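Local coordinates for uncharacterized protein (Parabacteroides merdae, PDB 4R7F) that is of unknown function but, with its immunoglobulin-like domains and a type 9 secretion system plug domain, is probably linked to protein secretion, at residues V57-A62 and F110-N115; S67-I72 and G384-R389. All blocks are in the same frame, centred on the assembly; numbering follows the deposited sequence.

Contact 1 of 2, residues V57-A62 and F110-N115; sequences VVHCNA and FKVSGN
The imidazole of H59 carries the carbonyl oxygen of N115 over one face, offset toward the rim, and the carbonyl oxygen of S113 at its edge, in the ring plane. The ring belongs to the end of strand 53-60, which pairs antiparallel with strand 114-122 in a sheet of an immunoglobulin-like sandwich. CG of H59 lies anti to its backbone N (chi1 -173°), and NE2 donates a nearly straight hydrogen bond of 3.1 Å to a lone pair of S113 O. Since ND1 is bonded to S67 OG, both ring nitrogens are held and the rotation of the ring is fixed. An alanine here would remove the ring and would probably leave S113 O without this bond and take away one surface against which V112 CG2 packs. A side chain on G114 would clash with H59 NE2, and its backbone angles also call for glycine. A second flat group, the F110 ring, turns its edge to V57, with CE1 4.1 Å from CG1. C60 and N115 form a hydrogen-bonded pair, yet C60 N to N115 O, 2.7 Å, is its single direct bond; a water bridges C60 O and N115 N instead. The amide of N115, whose OD1 is bonded to Y379 OH and S136 OG, reaches past the strand end, and its ND2 donates to N61 O over 2.9 Å, approaching from above the carbonyl plane.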
loop_
_atom_site.group_PDB
_atom_site.type_symbol
_atom_site.label_atom_id
_atom_site.label_comp_id
_atom_site.label_asym_id
_atom_site.label_seq_id
_atom_site.Cartn_x
_atom_site.Cartn_y
_atom_site.Cartn_z
ATOM N N VAL A 57 -8.302 -6.810 31.865
ATOM C CA VAL A 57 -8.949 -6.391 30.642
ATOM C C VAL A 57 -10.030 -5.365 30.984
ATOM O O VAL A 57 -10.919 -5.619 31.813
ATOM C CB VAL A 57 -9.531 -7.615 29.916
ATOM C CG1 VAL A 57 -10.149 -7.237 28.589
ATOM C CG2 VAL A 57 -8.426 -8.631 29.690
ATOM N N VAL A 58 -9.938 -4.190 30.357
ATOM C CA VAL A 58 -10.935 -3.136 30.547
ATOM C C VAL A 58 -11.656 -2.910 29.239
ATOM O O VAL A 58 -11.037 -2.634 28.208
ATOM C CB VAL A 58 -10.328 -1.806 31.010
ATOM C CG1 VAL A 58 -11.408 -0.750 31.097
ATOM C CG2 VAL A 58 -9.641 -1.943 32.370
ATOM N N HIS A 59 -12.974 -3.044 29.271
ATOM C CA HIS A 59 -13.744 -2.763 28.099
ATOM C C HIS A 59 -14.112 -1.271 28.079
ATOM O O HIS A 59 -14.609 -0.742 29.086
ATOM C CB HIS A 59 -15.000 -3.612 28.023
ATOM C CG HIS A 59 -15.724 -3.443 26.729
ATOM N ND1 HIS A 59 -16.726 -2.513 26.552
ATOM C CD2 HIS A 59 -15.528 -4.019 25.520
ATOM C CE1 HIS A 59 -17.158 -2.573 25.307
ATOM N NE2 HIS A 59 -16.426 -3.456 24.652
ATOM N N CYS A 60 -13.901 -0.627 26.913
ATOM C CA CYS A 60 -14.120 0.798 26.750
ATOM C C CYS A 60 -15.116 1.135 25.670
ATOM O O CYS A 60 -15.327 0.411 24.715
ATOM C CB CYS A 60 -12.795 1.512 26.429
ATOM S SG CYS A 60 -11.510 1.274 27.673
ATOM N N ASN A 61 -15.707 2.296 25.814
ATOM C CA ASN A 61 -16.564 2.832 24.772
ATOM C C ASN A 61 -15.768 3.506 23.662
ATOM O O ASN A 61 -14.540 3.510 23.696
ATOM C CB ASN A 61 -17.638 3.706 25.423
ATOM C CG ASN A 61 -18.767 2.845 26.002
ATOM O OD1 ASN A 61 -19.011 1.709 25.533
ATOM N ND2 ASN A 61 -19.422 3.342 27.024
ATOM N N ALA A 62 -16.459 4.027 22.656
ATOM C CA ALA A 62 -15.820 4.557 21.471
ATOM C C ALA A 62 -14.758 5.604 21.790
ATOM O O ALA A 62 -13.710 5.623 21.157
ATOM C CB ALA A 62 -16.858 5.140 20.542
ATOM N N PHE A 110 -12.645 -12.895 24.049
ATOM C CA PHE A 110 -13.547 -11.760 24.125
ATOM C C PHE A 110 -14.927 -12.159 23.639
ATOM O O PHE A 110 -15.055 -12.940 22.709
ATOM C CB PHE A 110 -13.024 -10.611 23.266
ATOM C CG PHE A 110 -11.610 -10.219 23.583
ATOM C CD1 PHE A 110 -11.307 -9.621 24.774
ATOM C CD2 PHE A 110 -10.591 -10.459 22.679
ATOM C CE1 PHE A 110 -10.009 -9.277 25.078
ATOM C CE2 PHE A 110 -9.301 -10.092 22.963
ATOM C CZ PHE A 110 -9.008 -9.510 24.173
ATOM N N LYS A 111 -15.949 -11.597 24.263
ATOM C CA LYS A 111 -17.307 -11.897 23.912
ATOM C C LYS A 111 -17.950 -10.823 23.066
ATOM O O LYS A 111 -18.974 -11.089 22.476
ATOM C CB LYS A 111 -18.140 -12.065 25.175
ATOM C CG LYS A 111 -17.829 -13.323 25.944
ATOM C CD LYS A 111 -18.622 -13.354 27.226
ATOM C CE LYS A 111 -18.405 -14.686 27.913
ATOM N NZ LYS A 111 -18.991 -14.649 29.270
ATOM N N VAL A 112 -17.402 -9.605 23.044
ATOM C CA VAL A 112 -18.045 -8.493 22.316
ATOM C C VAL A 112 -16.989 -7.669 21.608
ATOM O O VAL A 112 -15.806 -7.729 21.925
ATOM C CB VAL A 112 -18.870 -7.538 23.223
ATOM C CG1 VAL A 112 -20.109 -8.239 23.816
ATOM C CG2 VAL A 112 -17.990 -6.952 24.319
ATOM N N SER A 113 -17.435 -6.873 20.654
ATOM C CA SER A 113 -16.535 -6.010 19.956
ATOM C C SER A 113 -16.280 -4.766 20.795
ATOM O O SER A 113 -16.890 -4.570 21.842
ATOM C CB SER A 113 -17.145 -5.643 18.606
ATOM O OG SER A 113 -18.237 -4.780 18.772
ATOM N N GLY A 114 -15.416 -3.900 20.300
ATOM C CA GLY A 114 -15.212 -2.589 20.922
ATOM C C GLY A 114 -13.760 -2.325 21.248
ATOM O O GLY A 114 -12.842 -3.021 20.755
ATOM N N ASN A 115 -13.562 -1.320 22.095
ATOM C CA ASN A 115 -12.239 -0.891 22.495
ATOM C C ASN A 115 -11.800 -1.617 23.783
ATOM O O ASN A 115 -12.569 -1.672 24.750
ATOM C CB ASN A 115 -12.267 0.606 22.712
ATOM C CG ASN A 115 -12.329 1.387 21.413
ATOM O OD1 ASN A 115 -12.000 0.867 20.348
ATOM N ND2 ASN A 115 -12.789 2.637 21.492
HETATM O O HOH W 1 -16.187 0.443 22.114
#

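Contact 2 of 2, residues S67-I72 and G384-R389; sequences SQLSPI and GARYDR
S67 opens an ST turn: its OG accepts a hydrogen bond of 3.2 Å from L69 N, and the same oxygen is bonded to ND1 of H59. This turn, in the loop after strand 53-60 of the plug-type domain, meets the loop between strands 373-380 and 389-397, so the contact joins parts of the chain more than 300 residues apart. The CB of S67 lies near the CB of Y387. Q68 is exposed to solvent. CG sits between the backbone N and the carbonyl carbon, the crowded position, and from there the extended side chain crosses R386 at about a right angle. Its NE2 donates to R386 O at 3.0 Å, a bent bond (133° at the hydrogen) that arrives from above the carbonyl plane. A water held by Q68 N also donates to R386 O, so two donors grip this one oxygen. Q68 CG lies over one face of the guanidinium, with the amide and guanidinium planes 58° apart. The arginine chain bends at chi3, and NE forms a salt bridge with E73 of the short helix 71-74, which meets the arginine's charge. L69 turns inward and forms the apolar centre of the contact. Its CD2 packs by CD1 of Y387 at 4.0 Å, and the ring of Y387 also meets the H59 ring, the two planes steeply inclined. L69 CD1 makes a CH-pi contact over one face of the Y387 ring, 4.1 Å from the centroid and 24° off the ring normal.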
loop_
_atom_site.group_PDB
_atom_site.type_symbol
_atom_site.label_atom_id
_atom_site.label_comp_id
_atom_site.label_asym_id
_atom_site.label_seq_id
_atom_site.Cartn_x
_atom_site.Cartn_y
_atom_site.Cartn_z
ATOM N N SER A 67 -16.469 1.383 29.620
ATOM C CA SER A 67 -17.886 1.148 29.409
ATOM C C SER A 67 -18.502 0.688 30.742
ATOM O O SER A 67 -17.789 0.450 31.713
ATOM C CB SER A 67 -18.103 0.120 28.299
ATOM O OG SER A 67 -17.872 -1.186 28.766
ATOM N N GLN A 68 -19.818 0.554 30.772
ATOM C CA GLN A 68 -20.507 0.032 31.950
ATOM C C GLN A 68 -20.533 -1.515 32.002
ATOM O O GLN A 68 -21.145 -2.092 32.880
ATOM C CB GLN A 68 -21.927 0.606 32.004
ATOM C CG GLN A 68 -22.868 -0.029 31.001
ATOM C CD GLN A 68 -24.218 0.661 30.947
ATOM O OE1 GLN A 68 -25.034 0.556 31.875
ATOM N NE2 GLN A 68 -24.469 1.366 29.852
ATOM N N LEU A 69 -19.864 -2.196 31.084
ATOM C CA LEU A 69 -19.938 -3.641 31.047
ATOM C C LEU A 69 -19.119 -4.218 32.172
ATOM O O LEU A 69 -18.099 -3.638 32.535
ATOM C CB LEU A 69 -19.421 -4.214 29.727
ATOM C CG LEU A 69 -20.119 -3.818 28.444
ATOM C CD1 LEU A 69 -19.553 -4.669 27.341
ATOM C CD2 LEU A 69 -21.608 -4.083 28.571
ATOM N N SER A 70 -19.586 -5.354 32.714
ATOM C CA SER A 70 -18.840 -6.134 33.709
ATOM C C SER A 70 -18.045 -7.219 32.981
ATOM O O SER A 70 -18.439 -7.649 31.906
ATOM C CB SER A 70 -19.788 -6.783 34.729
ATOM O OG SER A 70 -20.653 -5.836 35.341
ATOM N N PRO A 71 -16.916 -7.668 33.560
ATOM C CA PRO A 71 -16.075 -8.652 32.885
ATOM C C PRO A 71 -16.781 -9.852 32.287
ATOM O O PRO A 71 -16.391 -10.311 31.207
ATOM C CB PRO A 71 -15.127 -9.112 33.987
ATOM C CG PRO A 71 -14.980 -7.922 34.862
ATOM C CD PRO A 71 -16.335 -7.268 34.860
ATOM N N ILE A 72 -17.809 -10.367 32.950
ATOM C CA ILE A 72 -18.488 -11.574 32.415
ATOM C C ILE A 72 -19.219 -11.262 31.098
ATOM O O ILE A 72 -19.330 -12.127 30.226
ATOM C CB ILE A 72 -19.403 -12.288 33.465
ATOM C CG1 ILE A 72 -19.686 -13.751 33.041
ATOM C CG2 ILE A 72 -20.679 -11.492 33.770
ATOM C CD1 ILE A 72 -18.437 -14.623 32.903
ATOM N N GLY A 384 -30.824 2.340 24.129
ATOM C CA GLY A 384 -30.937 1.173 24.997
ATOM C C GLY A 384 -29.766 0.195 25.004
ATOM O O GLY A 384 -29.707 -0.651 25.888
ATOM N N ALA A 385 -28.830 0.279 24.048
ATOM C CA ALA A 385 -27.661 -0.635 24.059
ATOM C C ALA A 385 -26.736 -0.201 25.171
ATOM O O ALA A 385 -26.704 0.982 25.517
ATOM C CB ALA A 385 -26.926 -0.625 22.722
ATOM N N ARG A 386 -25.993 -1.134 25.749
ATOM C CA ARG A 386 -25.240 -0.823 26.963
ATOM C C ARG A 386 -23.796 -0.393 26.683
ATOM O O ARG A 386 -23.069 0.000 27.608
ATOM C CB ARG A 386 -25.270 -2.026 27.909
ATOM C CG ARG A 386 -26.668 -2.427 28.352
ATOM C CD ARG A 386 -26.702 -3.752 29.121
ATOM N NE ARG A 386 -25.561 -4.002 30.025
ATOM C CZ ARG A 386 -25.324 -3.339 31.156
ATOM N NH1 ARG A 386 -26.104 -2.332 31.513
ATOM N NH2 ARG A 386 -24.292 -3.659 31.936
ATOM N N TYR A 387 -23.372 -0.487 25.420
ATOM C CA TYR A 387 -21.961 -0.294 25.046
ATOM C C TYR A 387 -21.804 -0.032 23.550
ATOM O O TYR A 387 -22.717 -0.287 22.757
ATOM C CB TYR A 387 -21.095 -1.485 25.466
ATOM C CG TYR A 387 -21.256 -2.703 24.597
ATOM C CD1 TYR A 387 -22.405 -3.501 24.685
ATOM C CD2 TYR A 387 -20.293 -3.038 23.650
ATOM C CE1 TYR A 387 -22.586 -4.607 23.850
ATOM C CE2 TYR A 387 -20.455 -4.155 22.820
ATOM C CZ TYR A 387 -21.596 -4.939 22.929
ATOM O OH TYR A 387 -21.754 -6.050 22.129
ATOM N N ASP A 388 -20.646 0.516 23.194
ATOM C CA ASP A 388 -20.312 0.850 21.828
ATOM C C ASP A 388 -19.659 -0.353 21.149
ATOM O O ASP A 388 -18.532 -0.743 21.491
ATOM C CB ASP A 388 -19.320 2.002 21.782
ATOM C CG ASP A 388 -19.939 3.348 22.119
ATOM O OD1 ASP A 388 -21.134 3.559 21.866
ATOM O OD2 ASP A 388 -19.203 4.227 22.616
ATOM N N ARG A 389 -20.368 -0.908 20.167
ATOM C CA ARG A 389 -19.807 -1.917 19.268
ATOM C C ARG A 389 -18.999 -1.264 18.190
ATOM O O ARG A 389 -19.328 -0.160 17.734
ATOM C CB ARG A 389 -20.916 -2.734 18.623
ATOM C CG ARG A 389 -21.665 -3.600 19.621
ATOM C CD ARG A 389 -23.018 -4.019 19.082
ATOM N NE ARG A 389 -22.880 -4.963 17.973
ATOM C CZ ARG A 389 -23.900 -5.362 17.215
ATOM N NH1 ARG A 389 -25.102 -4.857 17.410
ATOM N NH2 ARG A 389 -23.728 -6.239 16.240
HETATM O O HOH W 2 -21.157 1.768 28.459
#

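The centres of contacts 1 and 2 lie 8 Å apart, on the same side of the chain's centre. Their segments alternate in sequence: 57-62, 67-72, 110-115 and then, after a long interval, 384-389. Contact 1 closes the end of a strand pair inside the plug-type domain, whereas contact 2 brings a late loop between strands 373-380 and 389-397 against that same region. Within the domain, K111 NZ probably bonds to I72 O. Contact 1 thus shapes the domain edge against which the 384-389 loop of contact 2 packs, through a probable hydrogen bond from A62 N to D388 OD2 and the packing of V112 CG1 on Y387 OH.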